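Local coordinates for gSG7 salivary protein (Anopheles stephensi, PDB 6XMB) that binds host factor XII and high molecular weight kininogen, inhibits activation of the kallikrein-kinin system, and weakly inhibits the alternative complement pathway, at residues A[24-28]-A[90-95]; A[43-47]-A[113-117]. All blocks are in the same frame, centred on the assembly; numbering follows the deposited sequence.

Interaction 1 of 2, residues A[24-28]-A[90-95]; sequences KKAFY and YSMDCL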
loop_
_atom_site.group_PDB
_atom_site.type_symbol
_atom_site.label_atom_id
_atom_site.label_comp_id
_atom_site.label_asym_id
_atom_site.label_seq_id
_atom_site.Cartn_x
_atom_site.Cartn_y
_atom_site.Cartn_z
ATOM N N LYS A 24 6.972 4.564 -4.450
ATOM C CA LYS A 24 5.846 5.483 -4.420
ATOM C C LYS A 24 4.702 4.948 -3.551
ATOM O O LYS A 24 4.052 5.709 -2.819
ATOM C CB LYS A 24 5.367 5.739 -5.849
ATOM C CG LYS A 24 5.948 7.001 -6.403
ATOM C CD LYS A 24 6.497 6.791 -7.762
ATOM C CE LYS A 24 5.419 6.833 -8.808
ATOM N NZ LYS A 24 5.993 6.221 -10.044
ATOM N N LYS A 25 4.458 3.643 -3.598
ATOM C CA LYS A 25 3.414 3.076 -2.751
ATOM C C LYS A 25 3.795 3.183 -1.278
ATOM O O LYS A 25 2.935 3.446 -0.433
ATOM C CB LYS A 25 3.141 1.623 -3.164
ATOM C CG LYS A 25 2.443 1.509 -4.525
ATOM C CD LYS A 25 2.427 0.058 -5.109
ATOM C CE LYS A 25 1.688 0.017 -6.463
ATOM N NZ LYS A 25 1.674 -1.333 -7.179
ATOM N N ALA A 26 5.089 3.025 -0.954
ATOM C CA ALA A 26 5.525 3.161 0.433
ATOM C C ALA A 26 5.436 4.610 0.898
ATOM O O ALA A 26 5.204 4.867 2.090
ATOM C CB ALA A 26 6.953 2.653 0.607
ATOM N N PHE A 27 5.623 5.555 -0.028
ATOM C CA PHE A 27 5.404 6.964 0.277
ATOM C C PHE A 27 3.932 7.233 0.593
ATOM O O PHE A 27 3.628 7.984 1.526
ATOM C CB PHE A 27 5.864 7.816 -0.898
ATOM C CG PHE A 27 5.775 9.273 -0.660
ATOM C CD1 PHE A 27 6.584 9.889 0.280
ATOM C CD2 PHE A 27 4.909 10.054 -1.399
ATOM C CE1 PHE A 27 6.517 11.253 0.498
ATOM C CE2 PHE A 27 4.847 11.439 -1.177
ATOM C CZ PHE A 27 5.659 12.021 -0.237
ATOM N N TYR A 28 3.015 6.632 -0.184
ATOM C CA TYR A 28 1.586 6.723 0.110
ATOM C C TYR A 28 1.310 6.301 1.549
ATOM O O TYR A 28 0.610 6.988 2.289
ATOM C CB TYR A 28 0.748 5.852 -0.859
ATOM C CG TYR A 28 -0.640 5.644 -0.262
ATOM C CD1 TYR A 28 -1.638 6.579 -0.464
ATOM C CD2 TYR A 28 -0.900 4.592 0.607
ATOM C CE1 TYR A 28 -2.861 6.454 0.143
ATOM C CE2 TYR A 28 -2.095 4.464 1.225
ATOM C CZ TYR A 28 -3.085 5.396 0.979
ATOM O OH TYR A 28 -4.297 5.279 1.599
ATOM N N TYR A 90 0.507 6.009 -10.237
ATOM C CA TYR A 90 0.760 6.376 -8.846
ATOM C C TYR A 90 1.506 7.704 -8.716
ATOM O O TYR A 90 2.375 7.856 -7.850
ATOM C CB TYR A 90 1.528 5.243 -8.151
ATOM C CG TYR A 90 0.894 3.882 -8.374
ATOM C CD1 TYR A 90 -0.180 3.452 -7.602
ATOM C CD2 TYR A 90 1.357 3.036 -9.377
ATOM C CE1 TYR A 90 -0.766 2.215 -7.821
ATOM C CE2 TYR A 90 0.774 1.805 -9.605
ATOM C CZ TYR A 90 -0.288 1.401 -8.822
ATOM O OH TYR A 90 -0.862 0.172 -9.048
ATOM N N SER A 91 1.133 8.687 -9.538
ATOM C CA SER A 91 1.867 9.943 -9.643
ATOM C C SER A 91 1.805 10.741 -8.341
ATOM O O SER A 91 0.992 10.480 -7.452
ATOM C CB SER A 91 1.303 10.800 -10.777
ATOM O OG SER A 91 1.454 10.165 -12.032
ATOM N N MET A 92 2.694 11.736 -8.239
ATOM C CA MET A 92 2.527 12.799 -7.251
ATOM C C MET A 92 1.313 13.655 -7.548
ATOM O O MET A 92 0.783 14.295 -6.636
ATOM C CB MET A 92 3.757 13.708 -7.191
ATOM C CG MET A 92 4.940 13.093 -6.488
ATOM S SD MET A 92 4.475 12.414 -4.882
ATOM C CE MET A 92 4.278 10.643 -5.269
ATOM N N ASP A 93 0.876 13.690 -8.806
ATOM C CA ASP A 93 -0.307 14.461 -9.145
ATOM C C ASP A 93 -1.573 13.782 -8.643
ATOM O O ASP A 93 -2.536 14.470 -8.289
ATOM C CB ASP A 93 -0.363 14.686 -10.649
ATOM C CG ASP A 93 0.916 15.295 -11.189
ATOM O OD1 ASP A 93 1.467 16.215 -10.536
ATOM O OD2 ASP A 93 1.374 14.844 -12.260
ATOM N N CYS A 94 -1.592 12.447 -8.584
ATOM C CA CYS A 94 -2.725 11.772 -7.957
ATOM C C CYS A 94 -2.776 12.069 -6.462
ATOM O O CYS A 94 -3.851 12.353 -5.912
ATOM C CB CYS A 94 -2.658 10.264 -8.209
ATOM S SG CYS A 94 -2.881 9.773 -9.940
ATOM N N LEU A 95 -1.615 12.031 -5.801
ATOM C CA LEU A 95 -1.535 12.385 -4.389
ATOM C C LEU A 95 -2.030 13.803 -4.149
ATOM O O LEU A 95 -2.774 14.049 -3.195
ATOM C CB LEU A 95 -0.095 12.227 -3.904
ATOM C CG LEU A 95 0.139 11.759 -2.476
ATOM C CD1 LEU A 95 -0.325 10.335 -2.316
ATOM C CD2 LEU A 95 1.604 11.868 -2.145
#

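Interaction 2 of 2, residues A[43-47]-A[113-117]; sequences PLYLK and TEQCL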
loop_
_atom_site.group_PDB
_atom_site.type_symbol
_atom_site.label_atom_id
_atom_site.label_comp_id
_atom_site.label_asym_id
_atom_site.label_seq_id
_atom_site.Cartn_x
_atom_site.Cartn_y
_atom_site.Cartn_z
ATOM N N PRO A 43 -4.701 15.974 18.083
ATOM C CA PRO A 43 -5.777 16.761 18.702
ATOM C C PRO A 43 -6.633 15.960 19.671
ATOM O O PRO A 43 -7.105 16.520 20.664
ATOM C CB PRO A 43 -6.583 17.266 17.502
ATOM C CG PRO A 43 -6.215 16.362 16.383
ATOM C CD PRO A 43 -4.803 15.981 16.611
ATOM N N LEU A 44 -6.825 14.655 19.448
ATOM C CA LEU A 44 -7.593 13.870 20.414
ATOM C C LEU A 44 -6.787 13.582 21.668
ATOM O O LEU A 44 -7.362 13.381 22.740
ATOM C CB LEU A 44 -8.062 12.560 19.791
ATOM C CG LEU A 44 -9.307 12.625 18.913
ATOM C CD1 LEU A 44 -9.390 11.365 18.076
ATOM C CD2 LEU A 44 -10.558 12.755 19.775
ATOM N N TYR A 45 -5.459 13.538 21.559
ATOM C CA TYR A 45 -4.655 13.455 22.772
ATOM C C TYR A 45 -4.826 14.699 23.625
ATOM O O TYR A 45 -4.744 14.616 24.854
ATOM C CB TYR A 45 -3.176 13.262 22.441
ATOM C CG TYR A 45 -2.769 11.823 22.194
ATOM C CD1 TYR A 45 -3.588 10.767 22.585
ATOM C CD2 TYR A 45 -1.554 11.516 21.581
ATOM C CE1 TYR A 45 -3.210 9.436 22.362
ATOM C CE2 TYR A 45 -1.170 10.197 21.363
ATOM C CZ TYR A 45 -2.000 9.169 21.753
ATOM O OH TYR A 45 -1.619 7.871 21.531
ATOM N N LEU A 46 -5.052 15.857 22.993
ATOM C CA LEU A 46 -5.293 17.087 23.741
ATOM C C LEU A 46 -6.571 16.979 24.550
ATOM O O LEU A 46 -6.587 17.267 25.753
ATOM C CB LEU A 46 -5.366 18.282 22.790
ATOM C CG LEU A 46 -4.101 18.614 21.982
ATOM C CD1 LEU A 46 -4.365 19.746 20.995
ATOM C CD2 LEU A 46 -2.956 18.987 22.892
ATOM N N LYS A 47 -7.654 16.559 23.898
ATOM C CA LYS A 47 -8.933 16.415 24.573
ATOM C C LYS A 47 -8.832 15.463 25.752
ATOM O O LYS A 47 -9.437 15.698 26.802
ATOM C CB LYS A 47 -9.970 15.929 23.573
ATOM C CG LYS A 47 -11.392 15.856 24.119
ATOM C CD LYS A 47 -12.002 17.245 24.219
ATOM C CE LYS A 47 -13.529 17.187 24.293
ATOM N NZ LYS A 47 -14.099 18.573 24.273
ATOM N N THR A 113 -15.382 12.973 16.724
ATOM C CA THR A 113 -14.896 12.076 17.767
ATOM C C THR A 113 -14.750 12.812 19.090
ATOM O O THR A 113 -15.066 12.264 20.152
ATOM C CB THR A 113 -13.556 11.458 17.356
ATOM O OG1 THR A 113 -13.683 10.873 16.061
ATOM C CG2 THR A 113 -13.141 10.391 18.336
ATOM N N GLU A 114 -14.253 14.046 19.051
ATOM C CA GLU A 114 -14.179 14.832 20.274
ATOM C C GLU A 114 -15.552 14.968 20.918
ATOM O O GLU A 114 -15.683 14.873 22.142
ATOM C CB GLU A 114 -13.594 16.210 19.983
ATOM C CG GLU A 114 -12.074 16.265 19.977
ATOM C CD GLU A 114 -11.556 17.574 20.556
ATOM O OE1 GLU A 114 -12.412 18.392 20.966
ATOM O OE2 GLU A 114 -10.313 17.782 20.617
ATOM N N GLN A 115 -16.594 15.151 20.103
ATOM C CA GLN A 115 -17.920 15.416 20.649
ATOM C C GLN A 115 -18.531 14.186 21.315
ATOM O O GLN A 115 -19.205 14.325 22.338
ATOM C CB GLN A 115 -18.844 15.959 19.558
ATOM C CG GLN A 115 -18.501 17.384 19.087
ATOM C CD GLN A 115 -18.756 18.472 20.148
ATOM O OE1 GLN A 115 -17.925 18.704 21.031
ATOM N NE2 GLN A 115 -19.900 19.144 20.049
ATOM N N CYS A 116 -18.299 12.984 20.784
ATOM C CA CYS A 116 -18.850 11.772 21.381
ATOM C C CYS A 116 -17.893 11.068 22.335
ATOM O O CYS A 116 -18.205 9.964 22.789
ATOM C CB CYS A 116 -19.304 10.774 20.300
ATOM S SG CYS A 116 -18.105 10.145 19.038
ATOM N N LEU A 117 -16.749 11.676 22.663
ATOM C CA LEU A 117 -15.705 10.944 23.378
ATOM C C LEU A 117 -16.131 10.590 24.801
ATOM O O LEU A 117 -15.962 9.448 25.245
ATOM C CB LEU A 117 -14.421 11.762 23.389
ATOM C CG LEU A 117 -13.190 10.975 23.826
ATOM C CD1 LEU A 117 -12.941 9.809 22.883
ATOM C CD2 LEU A 117 -12.003 11.901 23.866
#

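Interaction 1 of 2, residues A[24-28]-A[90-95]
Lys-25 of helix 6-49 lays its CE over one face of the Tyr-90 ring. CB leaves the backbone with CG beside the backbone N and anti to the carbonyl carbon (chi1 -70°); beyond CG the chain is extended, so that CB, CG and CD serve as a straight arm that brings CE to the ring. Lys-25 CE sits 3.6 Å from the Tyr-90 ring centroid, 23° off the normal, a CH-pi contact displaced toward the rim, with CZ its nearest atom. NZ reaches past the ring to a weak hydrogen bond with Tyr-90 OH (3.5 Å); its stronger partner is Glu-73 of the second subunit, through a salt bridge. Beside it, Lys-24 CE packs 3.4 Å from the backbone Tyr-90 O. One turn on, Phe-27 CE2 touches Leu-95 CD2 at 3.4 Å and Met-92 SD at 3.8 Å, the sulfur approaching obliquely in a Met-aromatic contact. Leu-95 CD1 reaches the edge of Tyr-28, whose OH is hydrogen-bonded to Glu-73 of the same chain. The arrangement is that of an all-helical bundle, in which the residue leading into helix 92-116 and its first turn, tied through Cys-94 to Cys-84, pack against the middle of helix 6-49.

Interaction 2 of 2, residues A[43-47]-A[113-117]
Leu-44 and Thr-113 meet at about a right angle in the tightly packed half of this contact, where both residues are buried. Leu-44 CD2 touches Thr-113 CG2 and Glu-114 CG, each at 3.8 Å, while CD1 also rests against the threonine methyl. Thr-113 turns CG2 toward the leucine because CG2 stands anti to the backbone N; its OG1, on another branch, is hydrogen-bonded to Leu-109 O one turn back. Leu-117 adds a looser apolar neighbour, its CD2 4.4 Å from Leu-44 CD2. Met-65 of helix 59-80 touches both Leu-44 and Thr-113, making this a small three-helix core, and the Cys-61 to Cys-116 disulfide fastens helix 92-116 to helix 59-80 beside it. Phe-15 of the second subunit also packs on Leu-44.

The other half is more open to solvent and mixes polar with apolar groups. Here Lys-47 leaves its helix with CG anti to the backbone N (chi1 -175°), bends at chi2 and runs obliquely across the Glu-114 carboxylate. The lysine meets the carboxylate mainly through its methylenes: Lys-47 CB lies 3.5 Å from Glu-114 OE2 and CD 3.5 Å from Glu-114 OE1. The loose element is the ion pair of Lys-47 NZ with Glu-114 OE1, which is long (3.7 Å). Lys-47 CG also meets Leu-117 CD2 at 4.0 Å, the two side chains running past each other in opposite directions. Glu-114 OE2 comes 3.4 Å from Pro-43 O, two acceptors without a hydrogen bond, probably mildly unfavourable.

Interactions 1 and 2 join the same two helices, 6-49 and 92-116, at places whose centres lie 30 Å apart, with nearest atoms about 18 Å from each other and the chain's centre between them. Along the sequence the segments alternate: 24-28, 43-47, 90-95, then 113-117. The earlier segment of helix 6-49 therefore meets the start of helix 92-116 and the later one meets its end, so the two helices run in the same direction, with helix 59-80 between them in sequence and touching both contacts. One segment of each contact carries a disulfide cysteine, and both contacts touch the second subunit, so the intrachain bundle and the dimer share residues at both places.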